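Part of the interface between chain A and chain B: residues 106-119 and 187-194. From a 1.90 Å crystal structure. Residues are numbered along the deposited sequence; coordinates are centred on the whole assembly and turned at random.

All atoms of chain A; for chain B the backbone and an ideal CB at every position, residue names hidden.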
# COMPACT_ATOMS: atom_id res chain seq x y z
N HIS A 106 22.04 -66.29 -2.66
CA HIS A 106 21.96 -66.15 -1.22
C HIS A 106 22.97 -65.06 -0.87
O HIS A 106 24.16 -65.31 -0.75
CB HIS A 106 22.32 -67.45 -0.53
CG HIS A 106 21.46 -68.60 -0.90
ND1 HIS A 106 20.17 -68.74 -0.45
CD2 HIS A 106 21.71 -69.69 -1.66
CE1 HIS A 106 19.65 -69.85 -0.93
NE2 HIS A 106 20.57 -70.45 -1.67
N GLN A 107 22.49 -63.85 -0.71
CA GLN A 107 23.36 -62.71 -0.73
C GLN A 107 24.25 -62.59 0.50
O GLN A 107 25.40 -62.20 0.39
CB GLN A 107 22.53 -61.45 -0.88
CG GLN A 107 21.90 -61.30 -2.26
CD GLN A 107 21.48 -59.88 -2.47
OE1 GLN A 107 20.49 -59.42 -1.88
NE2 GLN A 107 22.25 -59.14 -3.28
N ASN A 108 23.71 -62.91 1.65
CA ASN A 108 24.46 -62.89 2.89
C ASN A 108 25.54 -63.96 2.84
O ASN A 108 26.63 -63.75 3.35
CB ASN A 108 23.56 -63.09 4.11
CG ASN A 108 22.70 -61.87 4.43
OD1 ASN A 108 23.21 -60.79 4.71
ND2 ASN A 108 21.40 -62.06 4.38
N ILE A 109 25.23 -65.09 2.21
CA ILE A 109 26.20 -66.19 2.12
C ILE A 109 27.30 -65.78 1.15
O ILE A 109 28.47 -65.90 1.46
CB ILE A 109 25.59 -67.53 1.70
CG1 ILE A 109 24.33 -67.84 2.52
CG2 ILE A 109 26.64 -68.64 1.89
CD1 ILE A 109 23.79 -69.32 2.41
N ASP A 110 26.92 -65.24 -0.01
CA ASP A 110 27.93 -64.73 -0.97
C ASP A 110 28.88 -63.71 -0.34
O ASP A 110 30.06 -63.65 -0.67
CB ASP A 110 27.26 -64.07 -2.18
CG ASP A 110 26.38 -65.02 -2.99
OD1 ASP A 110 26.63 -66.24 -3.01
OD2 ASP A 110 25.39 -64.53 -3.61
N LEU A 111 28.34 -62.84 0.51
CA LEU A 111 29.13 -61.81 1.16
C LEU A 111 30.20 -62.45 2.04
O LEU A 111 31.36 -62.04 2.01
CB LEU A 111 28.22 -60.86 1.99
CG LEU A 111 29.01 -59.71 2.67
CD1 LEU A 111 29.44 -58.69 1.60
CD2 LEU A 111 28.19 -59.06 3.77
N LEU A 112 29.82 -63.47 2.82
CA LEU A 112 30.78 -64.20 3.67
C LEU A 112 31.90 -64.87 2.85
O LEU A 112 33.06 -64.82 3.22
CB LEU A 112 30.05 -65.26 4.50
CG LEU A 112 29.19 -64.72 5.66
CD1 LEU A 112 28.33 -65.81 6.18
CD2 LEU A 112 30.01 -64.11 6.81
N LYS A 113 31.56 -65.45 1.71
CA LYS A 113 32.59 -66.03 0.84
C LYS A 113 33.58 -64.95 0.46
O LYS A 113 34.79 -65.17 0.46
CB LYS A 113 31.96 -66.62 -0.42
CG LYS A 113 31.11 -67.81 -0.16
CD LYS A 113 30.40 -68.22 -1.44
CE LYS A 113 29.40 -69.33 -1.17
NZ LYS A 113 28.93 -69.97 -2.42
N ILE A 114 33.07 -63.77 0.14
CA ILE A 114 33.92 -62.64 -0.28
C ILE A 114 34.80 -62.15 0.87
O ILE A 114 35.98 -61.94 0.69
CB ILE A 114 33.09 -61.47 -0.88
CG1 ILE A 114 32.60 -61.82 -2.28
CG2 ILE A 114 33.93 -60.18 -0.97
CD1 ILE A 114 31.34 -61.05 -2.77
N ILE A 115 34.21 -61.99 2.05
CA ILE A 115 34.95 -61.52 3.21
C ILE A 115 36.05 -62.54 3.57
O ILE A 115 37.17 -62.14 3.88
CB ILE A 115 34.01 -61.26 4.39
CG1 ILE A 115 33.14 -60.02 4.10
CG2 ILE A 115 34.79 -61.05 5.70
CD1 ILE A 115 31.99 -59.89 5.09
N LYS A 116 35.74 -63.83 3.51
CA LYS A 116 36.76 -64.88 3.79
C LYS A 116 37.92 -64.73 2.84
O LYS A 116 39.07 -64.65 3.25
CB LYS A 116 36.19 -66.27 3.63
CG LYS A 116 37.21 -67.38 4.00
CD LYS A 116 36.73 -68.75 3.63
CE LYS A 116 37.87 -69.80 3.74
NZ LYS A 116 38.74 -69.75 4.97
N ASP A 117 37.60 -64.66 1.56
CA ASP A 117 38.61 -64.40 0.54
C ASP A 117 39.43 -63.11 0.72
O ASP A 117 40.62 -63.09 0.43
CB ASP A 117 37.94 -64.45 -0.83
CG ASP A 117 38.93 -64.27 -1.98
OD1 ASP A 117 39.94 -65.00 -2.00
OD2 ASP A 117 38.70 -63.40 -2.85
N LYS A 118 38.83 -62.03 1.23
CA LYS A 118 39.55 -60.79 1.42
C LYS A 118 39.82 -60.47 2.89
O LYS A 118 40.02 -59.30 3.25
CB LYS A 118 38.75 -59.62 0.82
CG LYS A 118 38.19 -59.84 -0.58
CD LYS A 118 39.30 -59.91 -1.57
CE LYS A 118 38.81 -59.82 -3.00
NZ LYS A 118 40.01 -59.89 -3.88
N PHE A 119 39.84 -61.50 3.74
CA PHE A 119 39.87 -61.29 5.18
C PHE A 119 41.10 -60.54 5.59
O PHE A 119 42.18 -60.79 5.08
CB PHE A 119 39.80 -62.59 5.98
CG PHE A 119 39.70 -62.36 7.44
CD1 PHE A 119 38.49 -61.99 8.01
CD2 PHE A 119 40.82 -62.41 8.25
CE1 PHE A 119 38.39 -61.70 9.35
CE2 PHE A 119 40.75 -62.11 9.59
CZ PHE A 119 39.54 -61.76 10.14
N UNK B 187 29.14 -54.67 -6.28
CA UNK B 187 29.18 -53.91 -5.06
C UNK B 187 29.82 -54.66 -3.88
O UNK B 187 30.59 -54.08 -3.13
CB UNK B 187 27.76 -53.49 -4.69
N UNK B 188 29.40 -55.91 -3.65
CA UNK B 188 29.93 -56.66 -2.50
C UNK B 188 31.44 -56.83 -2.62
O UNK B 188 32.17 -56.52 -1.70
CB UNK B 188 29.26 -58.03 -2.39
N UNK B 189 31.87 -57.28 -3.78
CA UNK B 189 33.26 -57.52 -4.06
C UNK B 189 34.06 -56.22 -3.91
O UNK B 189 35.08 -56.20 -3.24
CB UNK B 189 33.43 -58.11 -5.46
N UNK B 190 33.58 -55.14 -4.52
CA UNK B 190 34.31 -53.88 -4.50
C UNK B 190 34.36 -53.23 -3.10
O UNK B 190 35.41 -52.77 -2.63
CB UNK B 190 33.67 -52.91 -5.50
N UNK B 191 33.24 -53.19 -2.41
CA UNK B 191 33.26 -52.60 -1.07
C UNK B 191 34.06 -53.43 -0.07
O UNK B 191 34.74 -52.89 0.77
CB UNK B 191 31.83 -52.43 -0.56
N UNK B 192 33.94 -54.75 -0.12
CA UNK B 192 34.61 -55.60 0.90
C UNK B 192 36.11 -55.64 0.66
O UNK B 192 36.88 -55.75 1.61
CB UNK B 192 34.05 -57.02 0.88
N UNK B 193 36.49 -55.55 -0.60
CA UNK B 193 37.90 -55.52 -1.01
C UNK B 193 38.46 -54.11 -0.95
O UNK B 193 39.60 -53.90 -1.28
CB UNK B 193 38.06 -56.08 -2.42
N UNK B 194 37.63 -53.15 -0.55
CA UNK B 194 37.99 -51.75 -0.50
C UNK B 194 38.48 -51.17 -1.84
O UNK B 194 39.51 -50.48 -1.93
CB UNK B 194 39.07 -51.56 0.56

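Chain A presents a helix, 107-117, and the chain B helix runs beside it at 35°, with the axes 9.8 Å apart at their closest. No hydrogen bond crosses between the two stretches, so the contact rests on shape and apolar packing.

Position 187 has helical backbone angles, and its ideal CB has nothing of chain A within 5.5 Å. Many side chains would fit, polar ones included. It is Glu B187, which pairs with the side chain at position 191.

Position 188 points toward chain A. Its ideal CB lies 3.7 Å from Ile A114 CD1 and 4.0 Å from Leu A111 CD1. The surface is mainly aliphatic, and a groove runs back toward Gln A107. A long, flexible apolar side chain would suit it; leucine or isoleucine could also pack here. The residue is Met B188, modelled as selenomethionine. It is a knob among Gln A107, Asp A110, Leu A111 and Ile A114. Its SE is 4.0 Å from Leu A111 CB, and its CE reaches 3.4 Å from Gln A107 O.

Position 189 points sideways, with its ideal CB 4.5 Å from Ile A114 CD1. An aliphatic stem suits this edge, and a polar end could extend into open space. Arg B189 does this: Ile A114 CD1 lies 3.9 Å from Arg B189 N and 4.5 Å from its CB, while its end leads away and NE and NH2 form hydrogen bonds just outside the stretches.

Position 190 points away from chain A, which therefore sets no preference. It is Leu B190.

Position 191 is also beyond reach of chain A, which leaves the choice open. It is Lys B191. Lys B191 NZ donates to Glu B187 OE2 at 2.9 Å, part of a salt bridge within the helix.

Position 192 points toward chain A. Its ideal CB is 3.7 Å from Ile A114 CG2, 4.5 Å from Ile A115 CG1 and 5.0 Å from Leu A111 CD1. No charge or donor is offered, so leucine, isoleucine or methionine would fit. It is Met B192, again selenomethionine. Its CG lies 3.6 Å from Leu A111 CD1, and its SE 4.0 Å from Ile A115 CG1.

Position 193 points sideways, its ideal CB 3.9 Å from Lys A118 CE. Lys A118 lies along one flank, so a small side chain fits, and a longer one could leave past it; a hydroxyl could also bond back to the carbonyl at 189. Ser B193 is deposited. Its CB packs 3.8 Å from Lys A118 CE, and its OG donates to Arg B189 O at 2.8 Å.

Position 194 has positive phi in a Schellman motif, which favours glycine or asparagine. Chain A is out of reach. The residue is Asn B194.

Chain B (187-194) EMRLKMSN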
# COMPACT_ATOMS: atom_id res chain seq x y z
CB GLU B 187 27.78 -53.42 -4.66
CG GLU B 187 27.80 -52.44 -3.46
CD GLU B 187 26.41 -52.10 -2.92
OE1 GLU B 187 25.42 -52.55 -3.53
OE2 GLU B 187 26.33 -51.41 -1.87
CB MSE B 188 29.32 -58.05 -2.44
CG MSE B 188 27.89 -58.04 -2.12
SE MSE B 188 27.27 -59.84 -1.80
CE MSE B 188 25.46 -59.38 -1.44
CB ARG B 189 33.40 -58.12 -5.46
CG ARG B 189 34.80 -58.24 -5.97
CD ARG B 189 34.82 -58.84 -7.39
NE ARG B 189 34.44 -57.93 -8.48
CZ ARG B 189 35.19 -56.91 -8.90
NH1 ARG B 189 36.35 -56.62 -8.30
NH2 ARG B 189 34.78 -56.15 -9.92
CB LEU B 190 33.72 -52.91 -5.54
CG LEU B 190 33.91 -53.25 -7.04
CD1 LEU B 190 33.17 -52.29 -7.95
CD2 LEU B 190 35.38 -53.24 -7.40
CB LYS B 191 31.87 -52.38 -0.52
CG LYS B 191 31.11 -51.28 -1.22
CD LYS B 191 29.85 -51.00 -0.50
CE LYS B 191 29.25 -49.67 -0.89
NZ LYS B 191 27.89 -49.56 -0.30
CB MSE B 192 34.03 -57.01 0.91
CG MSE B 192 32.61 -57.07 1.40
SE MSE B 192 32.29 -56.26 3.22
CE MSE B 192 31.54 -54.50 2.76
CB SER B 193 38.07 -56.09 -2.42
OG SER B 193 37.63 -55.18 -3.38
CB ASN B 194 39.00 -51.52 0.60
CG ASN B 194 39.15 -50.06 0.96
OD1 ASN B 194 38.40 -49.22 0.50
ND2 ASN B 194 40.11 -49.74 1.82
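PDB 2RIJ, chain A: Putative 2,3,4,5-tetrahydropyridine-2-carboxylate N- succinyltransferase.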